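Local coordinates for protein 401aa long hypothetical glucose-1-phosphate thymidylyltransferase (PDB 2GGO) that probably transfers nucleotidyl groups from UTP or dTTP to sugar 1-phosphates and, as a bifunctional enzyme, contributes to the synthesis of UDP-N-acetylglucosamine and UDP-N-acetylgalactosamine, at residues S275-Y280 with N287-S292; E294-V299 with L309-D314. One frame throughout, in Å; residues are numbered along the deposited sequence.

Interaction 1 of 2, residues S275-Y280 with N287-S292; sequences SYLRPY and NKIGAS
Ser275 and Ala291 bring the two backbones closest, with 5.2 Å between their CA atoms, yet no backbone hydrogen bond joins strands 276-277 and 288-291, which belong to two different parallel sheets. This is the corner of a left-handed parallel beta-helix, the fold of the hexapeptide-repeat transferases: each strand pairs with its equivalents in the coils before and after, so here the contact between the two walls is made by side chains. Ser275 does so with a polar group. Its OG lies beside its own backbone N, anti to the carbonyl carbon (chi1 -64°), and from there gives a hydrogen bond of 2.6 Å to O of the buried Gly290. The hydroxyl sits above the carbonyl plane, 54° out of it, and the C=O...OG angle is 122°. Deeper in the prism the contact turns apolar. Ile289 points its side chain toward 275-280, while the branch of Leu277 swings inward to meet it, the two side chains crossing obliquely. Ile271 touches both, and Val295 and Ile306 pack on Ile289 as well, so the pair is part of a core shared by successive coils. Backbone bonds of Ser275 to Tyr258 and of Tyr276 to Val293 hold the first wall in its own sheet. In the interior, methyl CD2 of Leu277 rests 3.8 Å from CG2 of Ile289.

Interaction 2 of 2, residues E294-V299 with L309-D314; sequences EVKESV and LSYVGD
Glu294 and Tyr311 begin a parallel strand pair, stacked coil upon coil in the left-handed beta-helix. Glu294 N binds Ser310 O and Glu294 O receives Val312 N; Lys296 N then binds Val312 O and Lys296 O receives Asp314 N. On the inner face Val295 and Val312 send their branches the same way, CG2 of Val295 4.2 Å from CB of Val312. On the outer face Glu294 CB sits at the Tyr311 ring edge, in its plane, and the extended chain continues past CD1 and CE1, OE2 3.6 Å from CE1, with carboxylate and ring planes 71° apart; Arg278 holds that OE2 in a salt bridge. Farther along, Lys296 bends at chi2 and chi3, its CE passing 3.8 Å from Tyr311 OH. Its NZ forms a salt bridge with Asp314 OD2, 2.8 Å away on the syn side, though 27° out of the carboxylate plane, and a water joins NZ to Asp314 OD1. Lys296 O also accepts Ser298 OG at 2.7 Å, so two donors grip it where the chain turns. Outside, Asn331 binds Asp314 OD2, Arg352 pairs with Asp314 OD1, and Lys220 takes Glu297 OE1. Glu297 OE1 and Asp314 OD1 approach to 3.8 Å; the surrounding cations probably offset the repulsion and keep both acids ionised.

In the fold
The two interactions illustrate two ways a beta-helix holds together: 275-280 with 287-292 joins one wall to a neighbouring wall of the next coil through side chains, whereas 294-299 with 309-314 joins equivalent strands of successive coils chiefly through backbone bonds. They follow in series along the chain, with centres about 7 Å apart, and share a sheet, since strands 276-277 and 294-296 are neighbours in it. Arg278 links them by its salt bridge to Glu294 and by its N, 2.9 Å from Val295 O and probably hydrogen-bonded; Tyr276 CD2 packs 3.6 Å from Glu294 CD. Both lie away from the probable nucleotide and sugar-phosphate sites of the N-terminal nucleotidyltransferase part, though Tyr280 reaches helix 212-225 through a cation-pi contact with Lys220.

Interaction 1 of 2, residues S275-Y280 with N287-S292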
loop_
_atom_site.group_PDB
_atom_site.type_symbol
_atom_site.label_atom_id
_atom_site.label_comp_id
_atom_site.label_asym_id
_atom_site.label_seq_id
_atom_site.Cartn_x
_atom_site.Cartn_y
_atom_site.Cartn_z
ATOM N N SER A 275 -7.578 19.749 -19.874
ATOM C CA SER A 275 -7.344 19.203 -18.553
ATOM C C SER A 275 -6.133 19.845 -17.873
ATOM O O SER A 275 -5.229 20.333 -18.536
ATOM C CB SER A 275 -7.100 17.737 -18.640
ATOM O OG SER A 275 -8.240 17.090 -19.123
ATOM N N TYR A 276 -6.055 19.741 -16.561
ATOM C CA TYR A 276 -4.911 20.295 -15.836
ATOM C C TYR A 276 -4.397 19.222 -14.896
ATOM O O TYR A 276 -5.051 18.918 -13.942
ATOM C CB TYR A 276 -5.342 21.515 -15.018
ATOM C CG TYR A 276 -4.280 22.342 -14.247
ATOM C CD1 TYR A 276 -2.916 22.190 -14.452
ATOM C CD2 TYR A 276 -4.684 23.268 -13.281
ATOM C CE1 TYR A 276 -1.988 22.966 -13.724
ATOM C CE2 TYR A 276 -3.766 24.028 -12.543
ATOM C CZ TYR A 276 -2.424 23.870 -12.789
ATOM O OH TYR A 276 -1.517 24.622 -12.113
ATOM N N LEU A 277 -3.224 18.636 -15.189
ATOM C CA LEU A 277 -2.629 17.662 -14.259
ATOM C C LEU A 277 -1.520 18.293 -13.436
ATOM O O LEU A 277 -0.576 18.860 -13.977
ATOM C CB LEU A 277 -2.157 16.424 -14.987
ATOM C CG LEU A 277 -3.162 15.768 -15.939
ATOM C CD1 LEU A 277 -2.518 14.582 -16.588
ATOM C CD2 LEU A 277 -4.466 15.346 -15.205
ATOM N N ARG A 278 -1.618 18.221 -12.116
ATOM C CA ARG A 278 -0.689 18.917 -11.267
ATOM C C ARG A 278 0.226 17.905 -10.615
ATOM O O ARG A 278 -0.062 16.703 -10.660
ATOM C CB ARG A 278 -1.417 19.747 -10.208
ATOM C CG ARG A 278 -1.987 21.074 -10.768
ATOM C CD ARG A 278 -3.037 21.670 -9.839
ATOM N NE ARG A 278 -2.372 22.066 -8.614
ATOM C CZ ARG A 278 -2.992 22.305 -7.455
ATOM N NH1 ARG A 278 -4.303 22.119 -7.333
ATOM N NH2 ARG A 278 -2.291 22.681 -6.402
ATOM N N PRO A 279 1.309 18.384 -9.986
ATOM C CA PRO A 279 2.299 17.468 -9.387
ATOM C C PRO A 279 1.701 16.321 -8.569
ATOM O O PRO A 279 0.814 16.513 -7.698
ATOM C CB PRO A 279 3.126 18.405 -8.496
ATOM C CG PRO A 279 3.154 19.717 -9.307
ATOM C CD PRO A 279 1.705 19.815 -9.822
ATOM N N TYR A 280 2.231 15.144 -8.829
ATOM C CA TYR A 280 1.919 13.886 -8.136
ATOM C C TYR A 280 0.590 13.316 -8.545
ATOM O O TYR A 280 -0.027 12.597 -7.795
ATOM C CB TYR A 280 2.134 13.970 -6.621
ATOM C CG TYR A 280 3.591 14.210 -6.344
ATOM C CD1 TYR A 280 4.541 13.208 -6.632
ATOM C CD2 TYR A 280 4.039 15.455 -5.874
ATOM C CE1 TYR A 280 5.918 13.421 -6.414
ATOM C CE2 TYR A 280 5.407 15.690 -5.654
ATOM C CZ TYR A 280 6.337 14.662 -5.939
ATOM O OH TYR A 280 7.685 14.885 -5.733
ATOM N N ASN A 287 -7.218 5.625 -17.842
ATOM C CA ASN A 287 -8.011 6.555 -17.078
ATOM C C ASN A 287 -8.518 7.592 -18.016
ATOM O O ASN A 287 -7.892 7.843 -19.017
ATOM C CB ASN A 287 -7.176 7.200 -15.989
ATOM C CG ASN A 287 -6.744 6.230 -14.951
ATOM O OD1 ASN A 287 -7.510 5.795 -14.110
ATOM N ND2 ASN A 287 -5.496 5.866 -14.992
ATOM N N LYS A 288 -9.711 8.103 -17.755
ATOM C CA LYS A 288 -10.197 9.252 -18.491
ATOM C C LYS A 288 -10.266 10.451 -17.561
ATOM O O LYS A 288 -10.855 10.357 -16.456
ATOM C CB LYS A 288 -11.519 8.988 -19.223
ATOM C CG LYS A 288 -12.023 10.264 -20.049
ATOM C CD LYS A 288 -12.504 9.911 -21.454
ATOM C CE LYS A 288 -12.671 11.094 -22.401
ATOM N NZ LYS A 288 -13.303 12.122 -21.619
ATOM N N ILE A 289 -9.578 11.510 -17.983
ATOM C CA ILE A 289 -9.515 12.830 -17.335
ATOM C C ILE A 289 -9.913 13.808 -18.437
ATOM O O ILE A 289 -9.118 14.020 -19.388
ATOM C CB ILE A 289 -8.098 13.152 -16.777
ATOM C CG1 ILE A 289 -7.599 12.090 -15.804
ATOM C CG2 ILE A 289 -8.069 14.516 -16.106
ATOM C CD1 ILE A 289 -8.337 11.922 -14.503
ATOM N N GLY A 290 -11.106 14.409 -18.294
ATOM C CA GLY A 290 -11.821 15.264 -19.308
ATOM C C GLY A 290 -11.647 16.743 -19.200
ATOM O O GLY A 290 -10.780 17.208 -18.480
ATOM N N ALA A 291 -12.490 17.503 -19.883
ATOM C CA ALA A 291 -12.335 18.946 -19.973
ATOM C C ALA A 291 -12.751 19.564 -18.679
ATOM O O ALA A 291 -13.808 19.178 -18.126
ATOM C CB ALA A 291 -13.153 19.498 -21.109
ATOM N N SER A 292 -11.996 20.579 -18.258
ATOM C CA SER A 292 -12.171 21.215 -16.967
ATOM C C SER A 292 -12.087 20.309 -15.792
ATOM O O SER A 292 -12.840 20.532 -14.814
ATOM C CB SER A 292 -13.491 21.986 -16.876
ATOM O OG SER A 292 -13.685 22.929 -17.916
#

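Interaction 2 of 2, residues E294-V299 with L309-D314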
loop_
_atom_site.group_PDB
_atom_site.type_symbol
_atom_site.label_atom_id
_atom_site.label_comp_id
_atom_site.label_asym_id
_atom_site.label_seq_id
_atom_site.Cartn_x
_atom_site.Cartn_y
_atom_site.Cartn_z
ATOM N N GLU A 294 -9.366 18.884 -12.927
ATOM C CA GLU A 294 -8.029 19.160 -12.397
ATOM C C GLU A 294 -7.763 18.053 -11.338
ATOM O O GLU A 294 -8.651 17.680 -10.558
ATOM C CB GLU A 294 -7.955 20.606 -11.837
ATOM C CG GLU A 294 -6.562 21.071 -11.172
ATOM C CD GLU A 294 -6.627 22.384 -10.420
ATOM O OE1 GLU A 294 -7.419 23.292 -10.720
ATOM O OE2 GLU A 294 -5.860 22.533 -9.457
ATOM N N VAL A 295 -6.541 17.519 -11.337
ATOM C CA VAL A 295 -6.111 16.500 -10.389
ATOM C C VAL A 295 -4.774 16.903 -9.806
ATOM O O VAL A 295 -3.943 17.479 -10.507
ATOM C CB VAL A 295 -5.967 15.104 -11.095
ATOM C CG1 VAL A 295 -5.439 14.040 -10.123
ATOM C CG2 VAL A 295 -7.262 14.670 -11.707
ATOM N N LYS A 296 -4.606 16.639 -8.505
ATOM C CA LYS A 296 -3.370 16.949 -7.827
ATOM C C LYS A 296 -3.097 15.916 -6.770
ATOM O O LYS A 296 -3.988 15.576 -5.959
ATOM C CB LYS A 296 -3.497 18.309 -7.128
ATOM C CG LYS A 296 -2.133 18.887 -6.726
ATOM C CD LYS A 296 -2.252 19.536 -5.385
ATOM C CE LYS A 296 -3.110 18.814 -4.448
ATOM N NZ LYS A 296 -2.955 19.421 -3.067
ATOM N N GLU A 297 -1.866 15.454 -6.710
ATOM C CA GLU A 297 -1.496 14.499 -5.665
ATOM C C GLU A 297 -2.515 13.442 -5.362
ATOM O O GLU A 297 -2.982 13.293 -4.223
ATOM C CB GLU A 297 -1.166 15.204 -4.363
ATOM C CG GLU A 297 -0.186 14.379 -3.553
ATOM C CD GLU A 297 0.648 15.234 -2.632
ATOM O OE1 GLU A 297 0.727 14.925 -1.423
ATOM O OE2 GLU A 297 1.217 16.233 -3.126
ATOM N N SER A 298 -2.845 12.646 -6.350
ATOM C CA SER A 298 -3.791 11.541 -6.122
ATOM C C SER A 298 -3.431 10.360 -6.971
ATOM O O SER A 298 -2.774 10.498 -7.980
ATOM C CB SER A 298 -5.235 11.960 -6.500
ATOM O OG SER A 298 -5.424 13.299 -6.128
ATOM N N VAL A 299 -3.953 9.218 -6.572
ATOM C CA VAL A 299 -3.739 7.968 -7.220
ATOM C C VAL A 299 -5.109 7.570 -7.685
ATOM O O VAL A 299 -6.057 7.455 -6.885
ATOM C CB VAL A 299 -3.192 6.928 -6.213
ATOM C CG1 VAL A 299 -2.851 5.630 -6.927
ATOM C CG2 VAL A 299 -1.920 7.536 -5.506
ATOM N N LEU A 309 -15.575 18.728 -15.254
ATOM C CA LEU A 309 -15.917 19.713 -14.217
ATOM C C LEU A 309 -15.691 19.291 -12.803
ATOM O O LEU A 309 -16.409 19.738 -11.898
ATOM C CB LEU A 309 -17.306 20.249 -14.458
ATOM C CG LEU A 309 -17.428 21.002 -15.821
ATOM C CD1 LEU A 309 -18.931 21.053 -16.408
ATOM C CD2 LEU A 309 -17.131 22.385 -15.624
ATOM N N SER A 310 -14.502 18.728 -12.613
ATOM C CA SER A 310 -14.096 18.061 -11.404
ATOM C C SER A 310 -12.704 18.459 -10.899
ATOM O O SER A 310 -11.745 18.789 -11.693
ATOM C CB SER A 310 -14.278 16.553 -11.615
ATOM O OG SER A 310 -15.643 16.203 -11.267
ATOM N N TYR A 311 -12.564 18.530 -9.570
ATOM C CA TYR A 311 -11.286 18.714 -8.958
ATOM C C TYR A 311 -11.045 17.477 -8.080
ATOM O O TYR A 311 -11.873 17.179 -7.225
ATOM C CB TYR A 311 -11.336 19.993 -8.038
ATOM C CG TYR A 311 -10.024 20.173 -7.298
ATOM C CD1 TYR A 311 -8.849 20.236 -7.970
ATOM C CD2 TYR A 311 -9.986 20.085 -5.949
ATOM C CE1 TYR A 311 -7.638 20.272 -7.273
ATOM C CE2 TYR A 311 -8.868 20.173 -5.258
ATOM C CZ TYR A 311 -7.682 20.285 -5.894
ATOM O OH TYR A 311 -6.524 20.340 -5.147
ATOM N N VAL A 312 -9.900 16.787 -8.232
ATOM C CA VAL A 312 -9.499 15.678 -7.327
ATOM C C VAL A 312 -8.173 16.059 -6.732
ATOM O O VAL A 312 -7.204 16.163 -7.452
ATOM C CB VAL A 312 -9.363 14.306 -8.101
ATOM C CG1 VAL A 312 -9.053 13.122 -7.228
ATOM C CG2 VAL A 312 -10.687 13.992 -8.825
ATOM N N GLY A 313 -8.086 16.256 -5.429
ATOM C CA GLY A 313 -6.831 16.730 -4.827
ATOM C C GLY A 313 -6.587 15.793 -3.676
ATOM O O GLY A 313 -7.558 15.274 -3.133
ATOM N N ASP A 314 -5.341 15.328 -3.500
ATOM C CA ASP A 314 -4.936 14.499 -2.356
ATOM C C ASP A 314 -5.779 13.295 -2.054
ATOM O O ASP A 314 -6.025 12.958 -0.878
ATOM C CB ASP A 314 -4.951 15.342 -1.142
ATOM C CG ASP A 314 -4.062 16.579 -1.301
ATOM O OD1 ASP A 314 -2.825 16.338 -1.245
ATOM O OD2 ASP A 314 -4.587 17.745 -1.502
HETATM O O HOH W 1 -0.935 18.465 -1.096
#